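Local coordinates for protein inositol-1,4,5-trisphosphate 5-phosphatase 1 (Schizosaccharomyces pombe, PDB 1I9Z) that removes the 5-phosphate from soluble inositol polyphosphates and phosphoinositide lipids through this magnesium-dependent catalytic domain, controlling phosphoinositide levels in membrane trafficking and signalling, at residues A55-V60 with F153-T158. Numbering follows the deposited sequence.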
ATOM      1  N   ALA A  55       5.864 -13.422  -4.315  1.00 21.55           N
ATOM      2  CA  ALA A  55       5.530 -12.262  -5.124  1.00 20.74           C
ATOM      3  C   ALA A  55       6.748 -11.692  -5.840  1.00 20.23           C
ATOM      4  O   ALA A  55       7.880 -11.977  -5.457  1.00 20.70           O
ATOM      5  CB  ALA A  55       4.923 -11.145  -4.224  1.00 18.96           C
ATOM      6  N   ASP A  56       6.498 -10.830  -6.808  1.00 20.02           N
ATOM      7  CA  ASP A  56       7.595 -10.139  -7.496  1.00 19.78           C
ATOM      8  C   ASP A  56       8.100  -8.978  -6.632  1.00 20.23           C
ATOM      9  O   ASP A  56       9.293  -8.666  -6.606  1.00 20.05           O
ATOM     10  CB  ASP A  56       7.080  -9.612  -8.819  1.00 22.29           C
ATOM     11  CG  ASP A  56       6.681 -10.775  -9.752  1.00 24.27           C
ATOM     12  OD1 ASP A  56       7.532 -11.662  -9.914  1.00 25.59           O
ATOM     13  OD2 ASP A  56       5.567 -10.805 -10.283  1.00 21.73           O
ATOM     14  N   ILE A  57       7.167  -8.348  -5.917  1.00 19.43           N
ATOM     15  CA  ILE A  57       7.501  -7.180  -5.114  1.00 19.45           C
ATOM     16  C   ILE A  57       6.860  -7.356  -3.750  1.00 19.46           C
ATOM     17  O   ILE A  57       5.682  -7.687  -3.692  1.00 18.00           O
ATOM     18  CB  ILE A  57       6.928  -5.891  -5.780  1.00 17.66           C
ATOM     19  CG1 ILE A  57       7.468  -5.791  -7.207  1.00 19.87           C
ATOM     20  CG2 ILE A  57       7.323  -4.628  -4.986  1.00 18.80           C
ATOM     21  CD1 ILE A  57       6.929  -4.599  -8.007  1.00 21.32           C
ATOM     22  N   TYR A  58       7.675  -7.198  -2.689  1.00 17.16           N
ATOM     23  CA  TYR A  58       7.180  -7.188  -1.327  1.00 16.88           C
ATOM     24  C   TYR A  58       7.264  -5.753  -0.779  1.00 17.40           C
ATOM     25  O   TYR A  58       8.365  -5.121  -0.777  1.00 16.72           O
ATOM     26  CB  TYR A  58       7.985  -8.094  -0.399  1.00 18.14           C
ATOM     27  CG  TYR A  58       7.666  -9.521  -0.577  1.00 19.98           C
ATOM     28  CD1 TYR A  58       8.216 -10.221  -1.631  1.00 19.64           C
ATOM     29  CD2 TYR A  58       6.758 -10.179   0.288  1.00 20.54           C
ATOM     30  CE1 TYR A  58       7.873 -11.543  -1.877  1.00 22.87           C
ATOM     31  CE2 TYR A  58       6.418 -11.558   0.059  1.00 19.71           C
ATOM     32  CZ  TYR A  58       6.980 -12.200  -1.048  1.00 23.13           C
ATOM     33  OH  TYR A  58       6.631 -13.476  -1.409  1.00 23.95           O
ATOM     34  N   VAL A  59       6.118  -5.232  -0.303  1.00 15.11           N
ATOM     35  CA  VAL A  59       6.087  -3.870   0.236  1.00 15.57           C
ATOM     36  C   VAL A  59       5.726  -4.059   1.700  1.00 15.51           C
ATOM     37  O   VAL A  59       4.644  -4.517   2.044  1.00 15.88           O
ATOM     38  CB  VAL A  59       5.014  -2.972  -0.538  1.00 15.99           C
ATOM     39  CG1 VAL A  59       4.907  -1.558   0.171  1.00 14.59           C
ATOM     40  CG2 VAL A  59       5.437  -2.838  -2.035  1.00 15.50           C
ATOM     41  N   VAL A  60       6.661  -3.727   2.593  1.00 14.35           N
ATOM     42  CA  VAL A  60       6.477  -3.912   4.019  1.00 13.91           C
ATOM     43  C   VAL A  60       6.521  -2.601   4.793  1.00 14.05           C
ATOM     44  O   VAL A  60       7.502  -1.845   4.706  1.00 15.94           O
ATOM     45  CB  VAL A  60       7.598  -4.843   4.580  1.00 13.47           C
ATOM     46  CG1 VAL A  60       7.313  -5.215   6.063  1.00 14.48           C
ATOM     47  CG2 VAL A  60       7.730  -6.132   3.678  1.00 15.20           C
ATOM     48  N   PHE A 153       7.660   4.425  -7.843  1.00 17.06           N
ATOM     49  CA  PHE A 153       8.594   4.015  -8.875  1.00 16.90           C
ATOM     50  C   PHE A 153       7.796   3.646 -10.135  1.00 18.45           C
ATOM     51  O   PHE A 153       6.554   3.442 -10.096  1.00 18.73           O
ATOM     52  CB  PHE A 153       9.474   2.817  -8.399  1.00 15.61           C
ATOM     53  CG  PHE A 153       8.712   1.566  -8.000  1.00 18.76           C
ATOM     54  CD1 PHE A 153       8.370   0.616  -8.949  1.00 17.10           C
ATOM     55  CD2 PHE A 153       8.325   1.352  -6.667  1.00 18.87           C
ATOM     56  CE1 PHE A 153       7.648  -0.544  -8.598  1.00 22.79           C
ATOM     57  CE2 PHE A 153       7.607   0.205  -6.282  1.00 20.84           C
ATOM     58  CZ  PHE A 153       7.263  -0.752  -7.234  1.00 22.13           C
ATOM     59  N   ASP A 154       8.500   3.560 -11.254  1.00 18.80           N
ATOM     60  CA  ASP A 154       7.808   3.133 -12.466  1.00 21.51           C
ATOM     61  C   ASP A 154       8.288   1.719 -12.682  1.00 21.32           C
ATOM     62  O   ASP A 154       9.465   1.412 -12.416  1.00 21.60           O
ATOM     63  CB  ASP A 154       8.203   4.020 -13.652  1.00 21.32           C
ATOM     64  CG  ASP A 154       7.709   5.379 -13.492  1.00 21.73           C
ATOM     65  OD1 ASP A 154       6.489   5.511 -13.309  1.00 22.23           O
ATOM     66  OD2 ASP A 154       8.490   6.344 -13.515  1.00 21.96           O
ATOM     67  N   TYR A 155       7.366   0.848 -13.096  1.00 20.50           N
ATOM     68  CA  TYR A 155       7.683  -0.535 -13.457  1.00 19.89           C
ATOM     69  C   TYR A 155       7.346  -0.498 -14.970  1.00 22.26           C
ATOM     70  O   TYR A 155       6.173  -0.454 -15.399  1.00 20.37           O
ATOM     71  CB  TYR A 155       6.867  -1.548 -12.672  1.00 20.73           C
ATOM     72  CG  TYR A 155       7.362  -2.960 -12.893  1.00 22.65           C
ATOM     73  CD1 TYR A 155       7.922  -3.690 -11.841  1.00 23.79           C
ATOM     74  CD2 TYR A 155       7.267  -3.577 -14.150  1.00 22.87           C
ATOM     75  CE1 TYR A 155       8.365  -4.971 -12.012  1.00 23.89           C
ATOM     76  CE2 TYR A 155       7.724  -4.897 -14.345  1.00 24.21           C
ATOM     77  CZ  TYR A 155       8.272  -5.575 -13.271  1.00 25.58           C
ATOM     78  OH  TYR A 155       8.756  -6.841 -13.408  1.00 26.34           O
ATOM     79  N   GLU A 156       8.419  -0.508 -15.764  1.00 21.91           N
ATOM     80  CA  GLU A 156       8.289  -0.278 -17.203  1.00 24.24           C
ATOM     81  C   GLU A 156       7.564   1.075 -17.302  1.00 25.37           C
ATOM     82  O   GLU A 156       8.003   2.034 -16.668  1.00 24.57           O
ATOM     83  CB  GLU A 156       7.535  -1.416 -17.896  1.00 22.55           C
ATOM     84  CG  GLU A 156       8.289  -2.742 -17.909  1.00 23.27           C
ATOM     85  CD  GLU A 156       9.674  -2.752 -18.622  1.00 25.66           C
ATOM     86  OE1 GLU A 156      10.069  -1.810 -19.325  1.00 27.25           O
ATOM     87  OE2 GLU A 156      10.384  -3.750 -18.443  1.00 29.05           O
ATOM     88  N   ASP A 157       6.454   1.183 -18.045  1.00 24.66           N
ATOM     89  CA  ASP A 157       5.807   2.480 -18.142  1.00 25.38           C
ATOM     90  C   ASP A 157       4.575   2.634 -17.244  1.00 26.12           C
ATOM     91  O   ASP A 157       3.691   3.451 -17.519  1.00 27.96           O
ATOM     92  CB  ASP A 157       5.411   2.773 -19.590  1.00 27.66           C
ATOM     93  CG  ASP A 157       6.629   2.862 -20.520  1.00 27.53           C
ATOM     94  OD1 ASP A 157       7.063   1.848 -21.064  1.00 29.23           O
ATOM     95  OD2 ASP A 157       7.161   3.965 -20.671  1.00 33.20           O
ATOM     96  N   THR A 158       4.513   1.858 -16.175  1.00 22.73           N
ATOM     97  CA  THR A 158       3.371   1.941 -15.271  1.00 21.42           C
ATOM     98  C   THR A 158       3.872   2.538 -13.953  1.00 22.28           C
ATOM     99  O   THR A 158       4.875   2.041 -13.446  1.00 21.18           O
ATOM    100  CB  THR A 158       2.813   0.520 -15.032  1.00 21.98           C
ATOM    101  OG1 THR A 158       2.269   0.011 -16.281  1.00 25.28           O
ATOM    102  CG2 THR A 158       1.696   0.574 -13.965  1.00 21.12           C
TER
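The rings of F153 and Y155 both receive the same methyl group, CD1 of I57, which approaches each of them obliquely. On the F153 ring it meets the far end, with I57 CD1 3.9 Å from F153 CZ; on Y155 its nearest atom is CD1, I57 CD1 lying 4.1 Å from Y155 CD1. The isoleucine and F153 side chains point at each other head-on, while that of Y155 runs antiparallel alongside I57. The isoleucine can reach both because CG1 lies anti to its carbonyl carbon (chi1 -56°) and CD1 extends the chain fully (chi2 177°). All three residues are buried and the contact is wholly apolar, small at 132 Å², with the backbones well apart: the CA atoms of I57 and Y155 are 10.7 Å from each other. I117 packs beside I57, while V25 and I317 pack against Y155. From Y155 to T158 the chain reverses in a type II' turn, the tip of a two-residue beta hairpin, with hydrogen bonds T158 N to Y155 O (3.0 Å) and Y155 N to T158 O (2.8 Å). Strands 57-63 and 147-155 belong to different mixed sheets, so these side chains bridge the two layers of the beta sandwich core characteristic of the DNase I-like fold of inositol polyphosphate 5-phosphatases.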